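Local coordinates for VgrG protein (Vibrio cholerae, PDB 4DTF) that probably uses ATP and magnesium to cross-link actin monomers covalently, as the effector domain of a type VI secretion VgrG protein, at residues P14-H19 against E90-P95; S23-E28 against Y94-D99; S284-I289 against L346-E351. All coordinates share one frame; numbering follows the deposited sequence. Where two conformers were deposited one is given.

Contact 1: residues P14-H19 against E90-P95; sequences PDFPTH and ELVSYP. With ANP (phosphoaminophosphonic acid-adenylate ester), chain B.
Phe-16 and Tyr-94 meet in a T-shaped stack, the edge of the phenylalanine ring directed at the face of the tyrosine, with centroids 5.7 Å apart and planes at 80°. Round the Phe-16 ring, Val-92 CG1 lies at the edge near CZ, Pro-95 crosses at about a right angle, its CD 3.6 Å from CD1, and the nucleotide covers one face, with C8 of ANP 3.6 Å from CD2. Turning CG to the side opposite the carbonyl carbon (chi1 -65°) sets the ring beside the strand, with one face turned to the nucleotide. The hydroxyl of Tyr-94 reaches past this stack and donates a 2.7 Å hydrogen bond from OH to Pro-14 O; the donor stands 23° off the carbonyl plane. Asp-15 O and Pro-17 CD lie at the edge of the same ring, in its plane. Here an irregular N-terminal segment, rich in proline, packs against the end of strand 85-97 and forms a wall of the nucleotide pocket. Backbone as well as side chain serves the ligand: Ser-93 O accepts a hydrogen bond from O2' of ANP at 2.6 Å, and Pro-95 CG rests on the adenine, 3.5 Å from its C5. In the second shell, Ser-93 OG is bonded to the backbone N of Ile-27, Arg-107 NE bonds to Tyr-94 O, and Met-59 of strand 56-68 touches both Phe-16 and Tyr-94.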
loop_
_atom_site.group_PDB
_atom_site.type_symbol
_atom_site.label_atom_id
_atom_site.label_comp_id
_atom_site.label_asym_id
_atom_site.label_seq_id
_atom_site.Cartn_x
_atom_site.Cartn_y
_atom_site.Cartn_z
ATOM N N PRO A 14 -0.608 17.400 2.779
ATOM C CA PRO A 14 0.104 16.947 3.982
ATOM C C PRO A 14 0.519 15.481 3.866
ATOM O O PRO A 14 -0.145 14.692 3.181
ATOM C CB PRO A 14 -0.924 17.150 5.105
ATOM C CG PRO A 14 -1.887 18.144 4.573
ATOM C CD PRO A 14 -1.971 17.858 3.111
ATOM N N ASP A 15 1.652 15.139 4.488
ATOM C CA ASP A 15 2.152 13.773 4.532
ATOM C C ASP A 15 1.275 13.008 5.506
ATOM O O ASP A 15 0.639 13.614 6.372
ATOM C CB ASP A 15 3.602 13.742 5.028
ATOM C CG ASP A 15 4.584 14.396 4.086
ATOM O OD1 ASP A 15 4.771 13.868 2.965
ATOM O OD2 ASP A 15 5.170 15.431 4.468
ATOM N N PHE A 16 1.229 11.682 5.362
ATOM C CA PHE A 16 0.445 10.849 6.261
ATOM C C PHE A 16 0.989 11.004 7.680
ATOM O O PHE A 16 2.213 11.037 7.843
ATOM C CB PHE A 16 0.579 9.352 5.889
ATOM C CG PHE A 16 0.030 8.890 4.559
ATOM C CD1 PHE A 16 -1.238 9.273 4.137
ATOM C CD2 PHE A 16 0.753 8.014 3.758
ATOM C CE1 PHE A 16 -1.763 8.803 2.931
ATOM C CE2 PHE A 16 0.230 7.550 2.550
ATOM C CZ PHE A 16 -1.023 7.949 2.143
ATOM N N PRO A 17 0.122 11.010 8.721
ATOM C CA PRO A 17 0.656 10.926 10.088
ATOM C C PRO A 17 1.344 9.553 10.186
ATOM O O PRO A 17 0.936 8.613 9.499
ATOM C CB PRO A 17 -0.590 10.989 10.976
ATOM C CG PRO A 17 -1.730 10.607 10.104
ATOM C CD PRO A 17 -1.356 10.930 8.693
ATOM N N THR A 18 2.431 9.464 10.953
ATOM C CA THR A 18 3.199 8.225 11.081
ATOM C C THR A 18 2.905 7.442 12.378
ATOM O O THR A 18 3.114 6.230 12.410
ATOM C CB THR A 18 4.699 8.533 10.948
ATOM O OG1 THR A 18 5.090 9.446 11.974
ATOM C CG2 THR A 18 5.084 9.073 9.573
ATOM N N HIS A 19 2.447 8.125 13.447
ATOM C CA HIS A 19 2.193 7.494 14.748
ATOM C C HIS A 19 0.736 7.274 15.105
ATOM O O HIS A 19 -0.083 8.183 14.977
ATOM C CB HIS A 19 2.908 8.255 15.882
ATOM C CG HIS A 19 2.873 7.515 17.192
ATOM N ND1 HIS A 19 3.822 6.550 17.500
ATOM C CD2 HIS A 19 1.963 7.569 18.195
ATOM C CE1 HIS A 19 3.476 6.074 18.683
ATOM N NE2 HIS A 19 2.365 6.654 19.140
ATOM N N GLU A 90 -7.267 7.833 -8.034
ATOM C CA GLU A 90 -7.347 6.990 -6.861
ATOM C C GLU A 90 -7.420 7.856 -5.613
ATOM O O GLU A 90 -6.595 8.756 -5.411
ATOM C CB GLU A 90 -6.168 6.020 -6.814
ATOM C CG GLU A 90 -6.234 5.007 -5.671
ATOM C CD GLU A 90 -4.997 4.143 -5.557
ATOM O OE1 GLU A 90 -3.879 4.687 -5.709
ATOM O OE2 GLU A 90 -5.136 2.930 -5.284
ATOM N N LEU A 91 -8.416 7.585 -4.776
ATOM C CA LEU A 91 -8.576 8.282 -3.490
ATOM C C LEU A 91 -7.850 7.469 -2.422
ATOM O O LEU A 91 -8.103 6.271 -2.280
ATOM C CB LEU A 91 -10.050 8.462 -3.132
ATOM C CG LEU A 91 -10.968 9.083 -4.189
ATOM C CD1 LEU A 91 -12.367 9.281 -3.607
ATOM C CD2 LEU A 91 -10.393 10.414 -4.744
ATOM N N VAL A 92 -6.869 8.101 -1.756
ATOM C CA VAL A 92 -5.985 7.435 -0.786
ATOM C C VAL A 92 -6.186 8.054 0.587
ATOM O O VAL A 92 -5.803 9.204 0.800
ATOM C CB VAL A 92 -4.494 7.456 -1.249
ATOM C CG1 VAL A 92 -3.609 6.685 -0.270
ATOM C CG2 VAL A 92 -4.345 6.883 -2.669
ATOM N N SER A 93 -6.816 7.313 1.507
ATOM C CA SER A 93 -7.092 7.875 2.821
ATOM C C SER A 93 -5.846 8.155 3.648
ATOM O O SER A 93 -4.817 7.505 3.461
ATOM C CB SER A 93 -8.062 6.995 3.608
ATOM O OG SER A 93 -7.420 5.861 4.173
ATOM N N TYR A 94 -5.955 9.123 4.563
ATOM C CA TYR A 94 -4.954 9.388 5.581
ATOM C C TYR A 94 -5.274 8.296 6.615
ATOM O O TYR A 94 -6.464 8.089 6.910
ATOM C CB TYR A 94 -5.130 10.805 6.171
ATOM C CG TYR A 94 -4.527 11.859 5.265
ATOM C CD1 TYR A 94 -5.225 12.336 4.158
ATOM C CD2 TYR A 94 -3.225 12.317 5.464
ATOM C CE1 TYR A 94 -4.654 13.261 3.285
ATOM C CE2 TYR A 94 -2.650 13.259 4.610
ATOM C CZ TYR A 94 -3.365 13.719 3.513
ATOM O OH TYR A 94 -2.799 14.618 2.644
ATOM N N PRO A 95 -4.284 7.513 7.099
ATOM C CA PRO A 95 -4.611 6.444 8.057
ATOM C C PRO A 95 -5.279 6.949 9.331
ATOM O O PRO A 95 -5.092 8.104 9.732
ATOM C CB PRO A 95 -3.244 5.831 8.375
ATOM C CG PRO A 95 -2.256 6.933 8.084
ATOM C CD PRO A 95 -2.825 7.591 6.872
HETATM P PG ANP B . 1.050 3.436 -5.742
HETATM O O1G ANP B . -0.341 3.330 -6.287
HETATM O O2G ANP B . 1.889 2.235 -6.068
HETATM O O3G ANP B . 1.769 4.631 -6.290
HETATM P PB ANP B . 1.322 4.735 -3.249
HETATM O O1B ANP B . 2.538 5.411 -3.772
HETATM O O2B ANP B . 0.172 5.695 -3.226
HETATM N N3B ANP B . 0.976 3.581 -4.144
HETATM P PA ANP B . 1.089 4.756 -0.451
HETATM O O1A ANP B . 2.192 4.826 0.539
HETATM O O2A ANP B . 0.505 6.149 -0.660
HETATM O O3A ANP B . 1.605 4.227 -1.754
HETATM O "O5'" ANP B . -0.078 3.781 0.056
HETATM C "C5'" ANP B . -0.314 3.947 1.451
HETATM C "C4'" ANP B . -1.536 3.200 1.906
HETATM O "O4'" ANP B . -1.264 2.791 3.261
HETATM C "C3'" ANP B . -2.801 4.051 2.008
HETATM O "O3'" ANP B . -3.972 3.239 1.996
HETATM C "C2'" ANP B . -2.596 4.736 3.356
HETATM O "O2'" ANP B . -3.789 5.206 3.959
HETATM C "C1'" ANP B . -2.026 3.572 4.160
HETATM N N9 ANP B . -1.185 3.935 5.286
HETATM C C8 ANP B . -0.156 4.845 5.324
HETATM N N7 ANP B . 0.386 4.988 6.504
HETATM C C5 ANP B . -0.314 4.098 7.302
HETATM C C6 ANP B . -0.198 3.737 8.661
HETATM N N6 ANP B . 0.674 4.298 9.507
HETATM N N1 ANP B . -1.024 2.776 9.129
HETATM C C2 ANP B . -1.913 2.223 8.294
HETATM N N3 ANP B . -2.123 2.489 7.001
HETATM C C4 ANP B . -1.283 3.440 6.566
#

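Contact 2: residues S23-E28 against Y94-D99; sequences SSIGIE and YPCEMD. With ANP (phosphoaminophosphonic acid-adenylate ester), chain B.
The adenosine end of the nucleotide pocket is built on an antiparallel strand pair, in which Ile-25 and Cys-96 form the hydrogen-bonded pair. Ile-25 N donates to Cys-96 O at 2.9 Å, and Cys-96 N returns a bond to Ile-25 O at 3.0 Å. Two residues along, beyond the non-hydrogen-bonded pair Ser-24 and Glu-97, whose side chains diverge, Met-98 N donates to Ser-23 O in an almost straight bond (178° at the hydrogen). Met-98 lays its CG across Ile-25, 3.7 Å from CB, and a bend at chi3 (83°) carries its CE to 4.0 Å from Ile-25 CD1; Val-177 of strand 173-180 touches both side chains. Ser-24 turns away from Glu-97 to face the base, and its OG donates to N1 of ANP over 2.6 Å. This bond uses N1 as an acceptor, which suits adenine; guanine would present a hydrogen there. Gly-26, with no side chain, lets the ribose come close, CA lying 3.1 Å from O2' of ANP. A water donates to Ile-25 O and, weakly, to Tyr-94 O. The arrangement is that of an antiparallel sheet whose strands line an ATP site, consistent with the glutamine synthetase-like fold described for actin cross-linking domains.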
loop_
_atom_site.group_PDB
_atom_site.type_symbol
_atom_site.label_atom_id
_atom_site.label_comp_id
_atom_site.label_asym_id
_atom_site.label_seq_id
_atom_site.Cartn_x
_atom_site.Cartn_y
_atom_site.Cartn_z
ATOM N N SER A 23 -3.222 -0.357 16.444
ATOM C CA SER A 23 -3.284 -0.712 15.040
ATOM C C SER A 23 -3.981 0.361 14.201
ATOM O O SER A 23 -4.936 0.998 14.658
ATOM C CB SER A 23 -3.959 -2.060 14.873
ATOM O OG SER A 23 -5.297 -2.045 15.338
ATOM N N SER A 24 -3.465 0.585 12.994
ATOM C CA SER A 24 -3.991 1.586 12.084
ATOM C C SER A 24 -4.473 0.997 10.764
ATOM O O SER A 24 -4.107 -0.120 10.398
ATOM C CB SER A 24 -2.940 2.658 11.850
ATOM O OG SER A 24 -1.713 2.051 11.482
ATOM N N ILE A 25 -5.299 1.767 10.047
ATOM C CA ILE A 25 -5.842 1.366 8.761
ATOM C C ILE A 25 -5.940 2.554 7.791
ATOM O O ILE A 25 -6.346 3.654 8.171
ATOM C CB ILE A 25 -7.190 0.584 8.901
ATOM C CG1 ILE A 25 -7.633 -0.064 7.553
ATOM C CG2 ILE A 25 -8.302 1.454 9.524
ATOM C CD1 ILE A 25 -8.486 -1.304 7.674
ATOM N N GLY A 26 -5.549 2.287 6.555
ATOM C CA GLY A 26 -5.655 3.189 5.426
ATOM C C GLY A 26 -6.352 2.455 4.300
ATOM O O GLY A 26 -6.370 1.214 4.268
ATOM N N ILE A 27 -6.969 3.207 3.392
ATOM C CA ILE A 27 -7.686 2.622 2.253
ATOM C C ILE A 27 -7.278 3.282 0.945
ATOM O O ILE A 27 -6.851 4.435 0.937
ATOM C CB ILE A 27 -9.236 2.606 2.436
ATOM C CG1 ILE A 27 -9.833 4.039 2.502
ATOM C CG2 ILE A 27 -9.678 1.722 3.615
ATOM C CD1 ILE A 27 -11.381 4.129 2.423
ATOM N N GLU A 28 -7.426 2.550 -0.162
ATOM C CA GLU A 28 -7.132 3.037 -1.506
ATOM C C GLU A 28 -8.339 2.721 -2.353
ATOM O O GLU A 28 -8.847 1.604 -2.275
ATOM C CB GLU A 28 -5.898 2.325 -2.070
ATOM C CG GLU A 28 -4.602 2.762 -1.416
ATOM C CD GLU A 28 -3.431 1.849 -1.708
ATOM O OE1 GLU A 28 -3.468 0.664 -1.298
ATOM O OE2 GLU A 28 -2.473 2.317 -2.362
ATOM N N TYR A 94 -5.955 9.123 4.563
ATOM C CA TYR A 94 -4.954 9.388 5.581
ATOM C C TYR A 94 -5.274 8.296 6.615
ATOM O O TYR A 94 -6.464 8.089 6.910
ATOM C CB TYR A 94 -5.130 10.805 6.171
ATOM C CG TYR A 94 -4.527 11.859 5.265
ATOM C CD1 TYR A 94 -5.225 12.336 4.158
ATOM C CD2 TYR A 94 -3.225 12.317 5.464
ATOM C CE1 TYR A 94 -4.654 13.261 3.285
ATOM C CE2 TYR A 94 -2.650 13.259 4.610
ATOM C CZ TYR A 94 -3.365 13.719 3.513
ATOM O OH TYR A 94 -2.799 14.618 2.644
ATOM N N PRO A 95 -4.284 7.513 7.099
ATOM C CA PRO A 95 -4.611 6.444 8.057
ATOM C C PRO A 95 -5.279 6.949 9.331
ATOM O O PRO A 95 -5.092 8.104 9.732
ATOM C CB PRO A 95 -3.244 5.831 8.375
ATOM C CG PRO A 95 -2.256 6.933 8.084
ATOM C CD PRO A 95 -2.825 7.591 6.872
ATOM N N CYS A 96 -6.073 6.079 9.947
ATOM C CA CYS A 96 -6.729 6.341 11.215
ATOM C C CYS A 96 -6.620 5.085 12.070
ATOM O O CYS A 96 -6.124 4.057 11.590
ATOM C CB CYS A 96 -8.174 6.798 11.022
ATOM S SG CYS A 96 -9.286 5.541 10.339
ATOM N N GLU A 97 -7.033 5.169 13.341
ATOM C CA GLU A 97 -7.019 4.013 14.229
ATOM C C GLU A 97 -8.113 3.080 13.765
ATOM O O GLU A 97 -9.188 3.540 13.381
ATOM C CB GLU A 97 -7.256 4.430 15.681
ATOM C CG GLU A 97 -6.288 5.495 16.161
ATOM C CD GLU A 97 -6.626 6.171 17.476
ATOM O OE1 GLU A 97 -6.184 7.321 17.681
ATOM O OE2 GLU A 97 -7.323 5.549 18.303
ATOM N N MET A 98 -7.809 1.778 13.741
ATOM C CA MET A 98 -8.718 0.707 13.301
ATOM C C MET A 98 -10.042 0.668 14.055
ATOM O O MET A 98 -11.059 0.318 13.472
ATOM C CB MET A 98 -8.035 -0.656 13.403
ATOM C CG MET A 98 -7.173 -0.966 12.251
ATOM S SD MET A 98 -6.836 -2.733 12.065
ATOM C CE MET A 98 -8.283 -3.249 11.203
ATOM N N ASP A 99 -10.031 1.020 15.347
ATOM C CA ASP A 99 -11.238 1.034 16.174
ATOM C C ASP A 99 -11.861 2.432 16.313
ATOM O O ASP A 99 -12.712 2.633 17.167
ATOM C CB ASP A 99 -10.974 0.387 17.545
ATOM C CG ASP A 99 -9.902 1.055 18.387
ATOM O OD1 ASP A 99 -9.459 2.170 18.037
ATOM O OD2 ASP A 99 -9.501 0.450 19.405
HETATM P PG ANP B . 1.050 3.436 -5.742
HETATM O O1G ANP B . -0.341 3.330 -6.287
HETATM O O2G ANP B . 1.889 2.235 -6.068
HETATM O O3G ANP B . 1.769 4.631 -6.290
HETATM P PB ANP B . 1.322 4.735 -3.249
HETATM O O1B ANP B . 2.538 5.411 -3.772
HETATM O O2B ANP B . 0.172 5.695 -3.226
HETATM N N3B ANP B . 0.976 3.581 -4.144
HETATM P PA ANP B . 1.089 4.756 -0.451
HETATM O O1A ANP B . 2.192 4.826 0.539
HETATM O O2A ANP B . 0.505 6.149 -0.660
HETATM O O3A ANP B . 1.605 4.227 -1.754
HETATM O "O5'" ANP B . -0.078 3.781 0.056
HETATM C "C5'" ANP B . -0.314 3.947 1.451
HETATM C "C4'" ANP B . -1.536 3.200 1.906
HETATM O "O4'" ANP B . -1.264 2.791 3.261
HETATM C "C3'" ANP B . -2.801 4.051 2.008
HETATM O "O3'" ANP B . -3.972 3.239 1.996
HETATM C "C2'" ANP B . -2.596 4.736 3.356
HETATM O "O2'" ANP B . -3.789 5.206 3.959
HETATM C "C1'" ANP B . -2.026 3.572 4.160
HETATM N N9 ANP B . -1.185 3.935 5.286
HETATM C C8 ANP B . -0.156 4.845 5.324
HETATM N N7 ANP B . 0.386 4.988 6.504
HETATM C C5 ANP B . -0.314 4.098 7.302
HETATM C C6 ANP B . -0.198 3.737 8.661
HETATM N N6 ANP B . 0.674 4.298 9.507
HETATM N N1 ANP B . -1.024 2.776 9.129
HETATM C C2 ANP B . -1.913 2.223 8.294
HETATM N N3 ANP B . -2.123 2.489 7.001
HETATM C C4 ANP B . -1.283 3.440 6.566
HETATM O O HOH W 1 -6.994 0.422 16.651
HETATM O O HOH W 2 -8.271 5.207 6.712
#

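Contact 3: residues S284-I289 against L346-E351; sequences SKIVEI and LAILFE. With ANP (phosphoaminophosphonic acid-adenylate ester), chain B.
The peptide group joining Lys-285 to Ile-286 is the flat surface on which Leu-346 sits: its CD2 lies over one face, 3.5 Å from Lys-285 O and 3.6 Å from Ile-286 CA. A second flat group, the adenine of ANP, is met further along the same strand by Leu-349, whose CD2 stands over one face, 3.4 Å from C5 of ANP; Pro-95 covers the opposite face, so the base is clamped between two aliphatic side chains. Phe-350 points elsewhere, its ring meeting that of Phe-184 with the planes at about 45°.

Leu-346 dominates the contact. With CG anti to the backbone N (chi1 173°), its branches extend to the segment 284-289, which has helical backbone angles, and CD1 lies beside Lys-285 CB at 4.2 Å. From the far end of that segment Ile-289 crosses Leu-346 at about a right angle and brings CG2 to 3.9 Å from its CB. Ile-286 CD1 touches Ile-348 CD1 at 4.3 Å, and Tyr-230 of helix 221-245 packs on both of these isoleucines. Polar groups are served locally: Lys-285 curls back at chi2 and chi3 to form a salt bridge with Glu-288, and the backbone N of Glu-288 donates to Lys-285 O. No hydrogen bond crosses between the segments. Between the two, the contact is therefore apolar packing; hydrogen bonding to the strand comes from Arg-280 and Thr-281, just before segment 284-289, and from backbone partners such as Val-179 and Val-177 of strand 173-180.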
loop_
_atom_site.group_PDB
_atom_site.type_symbol
_atom_site.label_atom_id
_atom_site.label_comp_id
_atom_site.label_asym_id
_atom_site.label_seq_id
_atom_site.Cartn_x
_atom_site.Cartn_y
_atom_site.Cartn_z
ATOM N N SER A 284 14.218 -5.495 6.826
ATOM C CA SER A 284 15.381 -5.267 7.697
ATOM C C SER A 284 15.091 -4.354 8.919
ATOM O O SER A 284 15.824 -4.415 9.901
ATOM C CB SER A 284 16.581 -4.780 6.891
ATOM O OG SER A 284 16.322 -3.485 6.378
ATOM N N LYS A 285 14.003 -3.566 8.874
ATOM C CA LYS A 285 13.587 -2.687 9.980
ATOM C C LYS A 285 13.236 -3.446 11.271
ATOM O O LYS A 285 13.510 -2.941 12.356
ATOM C CB LYS A 285 12.410 -1.785 9.560
ATOM C CG LYS A 285 12.747 -0.698 8.518
ATOM C CD LYS A 285 13.589 0.477 9.047
ATOM C CE LYS A 285 12.849 1.427 9.963
ATOM N NZ LYS A 285 13.684 2.606 10.313
ATOM N N ILE A 286 12.635 -4.650 11.159
ATOM C CA ILE A 286 12.188 -5.449 12.316
ATOM C C ILE A 286 13.323 -5.883 13.257
ATOM O O ILE A 286 13.087 -6.075 14.450
ATOM C CB ILE A 286 11.204 -6.594 11.916
ATOM C CG1 ILE A 286 10.281 -7.008 13.105
ATOM C CG2 ILE A 286 11.944 -7.792 11.293
ATOM C CD1 ILE A 286 9.136 -8.018 12.756
ATOM N N VAL A 287 14.552 -5.986 12.727
ATOM C CA VAL A 287 15.776 -6.352 13.466
ATOM C C VAL A 287 16.026 -5.368 14.627
ATOM O O VAL A 287 16.507 -5.770 15.683
ATOM C CB VAL A 287 16.957 -6.493 12.453
ATOM C CG1 VAL A 287 18.278 -5.960 12.978
ATOM C CG2 VAL A 287 17.099 -7.931 11.995
ATOM N N GLU A 288 15.580 -4.108 14.452
ATOM C CA GLU A 288 15.687 -3.018 15.420
ATOM C C GLU A 288 14.860 -3.244 16.691
ATOM O O GLU A 288 15.187 -2.652 17.721
ATOM C CB GLU A 288 15.321 -1.672 14.765
ATOM C CG GLU A 288 16.197 -1.297 13.573
ATOM C CD GLU A 288 15.722 -0.149 12.695
ATOM O OE1 GLU A 288 14.720 0.516 13.047
ATOM O OE2 GLU A 288 16.366 0.088 11.646
ATOM N N ILE A 289 13.809 -4.095 16.643
ATOM C CA ILE A 289 12.987 -4.357 17.837
ATOM C C ILE A 289 13.684 -5.338 18.798
ATOM O O ILE A 289 13.212 -5.545 19.911
ATOM C CB ILE A 289 11.510 -4.750 17.512
ATOM C CG1 ILE A 289 11.381 -6.239 17.086
ATOM C CG2 ILE A 289 10.867 -3.773 16.491
ATOM C CD1 ILE A 289 10.005 -6.825 17.128
ATOM N N LEU A 346 8.260 0.308 16.420
ATOM C CA LEU A 346 8.102 0.043 15.000
ATOM C C LEU A 346 6.740 -0.536 14.653
ATOM O O LEU A 346 6.259 -1.459 15.317
ATOM C CB LEU A 346 9.232 -0.884 14.490
ATOM C CG LEU A 346 9.117 -1.397 13.039
ATOM C CD1 LEU A 346 9.398 -0.273 12.015
ATOM C CD2 LEU A 346 10.064 -2.553 12.803
ATOM N N ALA A 347 6.120 0.040 13.620
ATOM C CA ALA A 347 4.884 -0.467 13.039
ATOM C C ALA A 347 5.283 -1.039 11.681
ATOM O O ALA A 347 6.148 -0.485 10.995
ATOM C CB ALA A 347 3.851 0.648 12.857
ATOM N N ILE A 348 4.672 -2.164 11.316
ATOM C CA ILE A 348 4.880 -2.831 10.037
ATOM C C ILE A 348 3.529 -2.886 9.367
ATOM O O ILE A 348 2.510 -3.105 10.035
ATOM C CB ILE A 348 5.591 -4.211 10.171
ATOM C CG1 ILE A 348 4.885 -5.128 11.209
ATOM C CG2 ILE A 348 7.089 -3.998 10.475
ATOM C CD1 ILE A 348 5.370 -6.623 11.248
ATOM N N LEU A 349 3.506 -2.602 8.061
ATOM C CA LEU A 349 2.274 -2.470 7.289
ATOM C C LEU A 349 2.040 -3.550 6.273
ATOM O O LEU A 349 2.985 -4.135 5.741
ATOM C CB LEU A 349 2.218 -1.070 6.640
ATOM C CG LEU A 349 1.701 0.050 7.561
ATOM C CD1 LEU A 349 2.694 0.371 8.694
ATOM C CD2 LEU A 349 1.445 1.282 6.784
ATOM N N PHE A 350 0.753 -3.824 6.004
ATOM C CA PHE A 350 0.367 -4.869 5.071
ATOM C C PHE A 350 -0.784 -4.446 4.203
ATOM O O PHE A 350 -1.804 -3.972 4.704
ATOM C CB PHE A 350 0.013 -6.160 5.827
ATOM C CG PHE A 350 1.141 -6.641 6.702
ATOM C CD1 PHE A 350 2.115 -7.500 6.198
ATOM C CD2 PHE A 350 1.254 -6.205 8.021
ATOM C CE1 PHE A 350 3.181 -7.912 6.999
ATOM C CE2 PHE A 350 2.319 -6.616 8.818
ATOM C CZ PHE A 350 3.280 -7.457 8.300
ATOM N N GLU A 351 -0.643 -4.655 2.895
ATOM C CA GLU A 351 -1.698 -4.286 1.965
ATOM C C GLU A 351 -2.528 -5.501 1.594
ATOM O O GLU A 351 -1.994 -6.501 1.112
ATOM C CB GLU A 351 -1.086 -3.622 0.719
ATOM C CG GLU A 351 -2.070 -3.258 -0.384
ATOM C CD GLU A 351 -1.408 -2.717 -1.637
ATOM O OE1 GLU A 351 -0.416 -1.967 -1.521
ATOM O OE2 GLU A 351 -1.895 -3.034 -2.743
HETATM P PG ANP B . 1.050 3.436 -5.742
HETATM O O1G ANP B . -0.341 3.330 -6.287
HETATM O O2G ANP B . 1.889 2.235 -6.068
HETATM O O3G ANP B . 1.769 4.631 -6.290
HETATM P PB ANP B . 1.322 4.735 -3.249
HETATM O O1B ANP B . 2.538 5.411 -3.772
HETATM O O2B ANP B . 0.172 5.695 -3.226
HETATM N N3B ANP B . 0.976 3.581 -4.144
HETATM P PA ANP B . 1.089 4.756 -0.451
HETATM O O1A ANP B . 2.192 4.826 0.539
HETATM O O2A ANP B . 0.505 6.149 -0.660
HETATM O O3A ANP B . 1.605 4.227 -1.754
HETATM O "O5'" ANP B . -0.078 3.781 0.056
HETATM C "C5'" ANP B . -0.314 3.947 1.451
HETATM C "C4'" ANP B . -1.536 3.200 1.906
HETATM O "O4'" ANP B . -1.264 2.791 3.261
HETATM C "C3'" ANP B . -2.801 4.051 2.008
HETATM O "O3'" ANP B . -3.972 3.239 1.996
HETATM C "C2'" ANP B . -2.596 4.736 3.356
HETATM O "O2'" ANP B . -3.789 5.206 3.959
HETATM C "C1'" ANP B . -2.026 3.572 4.160
HETATM N N9 ANP B . -1.185 3.935 5.286
HETATM C C8 ANP B . -0.156 4.845 5.324
HETATM N N7 ANP B . 0.386 4.988 6.504
HETATM C C5 ANP B . -0.314 4.098 7.302
HETATM C C6 ANP B . -0.198 3.737 8.661
HETATM N N6 ANP B . 0.674 4.298 9.507
HETATM N N1 ANP B . -1.024 2.776 9.129
HETATM C C2 ANP B . -1.913 2.223 8.294
HETATM N N3 ANP B . -2.123 2.489 7.001
HETATM C C4 ANP B . -1.283 3.440 6.566
#

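How the contacts relate
Contacts 1 and 2 are close neighbours, their centres about 9 Å apart; both use strand 85-97 and they share Tyr-94 and Pro-95. Contact 3 lies 17 to 18 Å from each, centre to centre, and opens only after both have closed along the chain. Strand pairing runs from 85-97 through 24-30 and 173-180 to 345-352, linking one strand of each contact. At their nearest, contacts 2 and 3 touch through Glu-28 and Glu-351. The nucleotide touches every contact, with magnesium near Val-92, so residues distant in sequence converge on one ATP site.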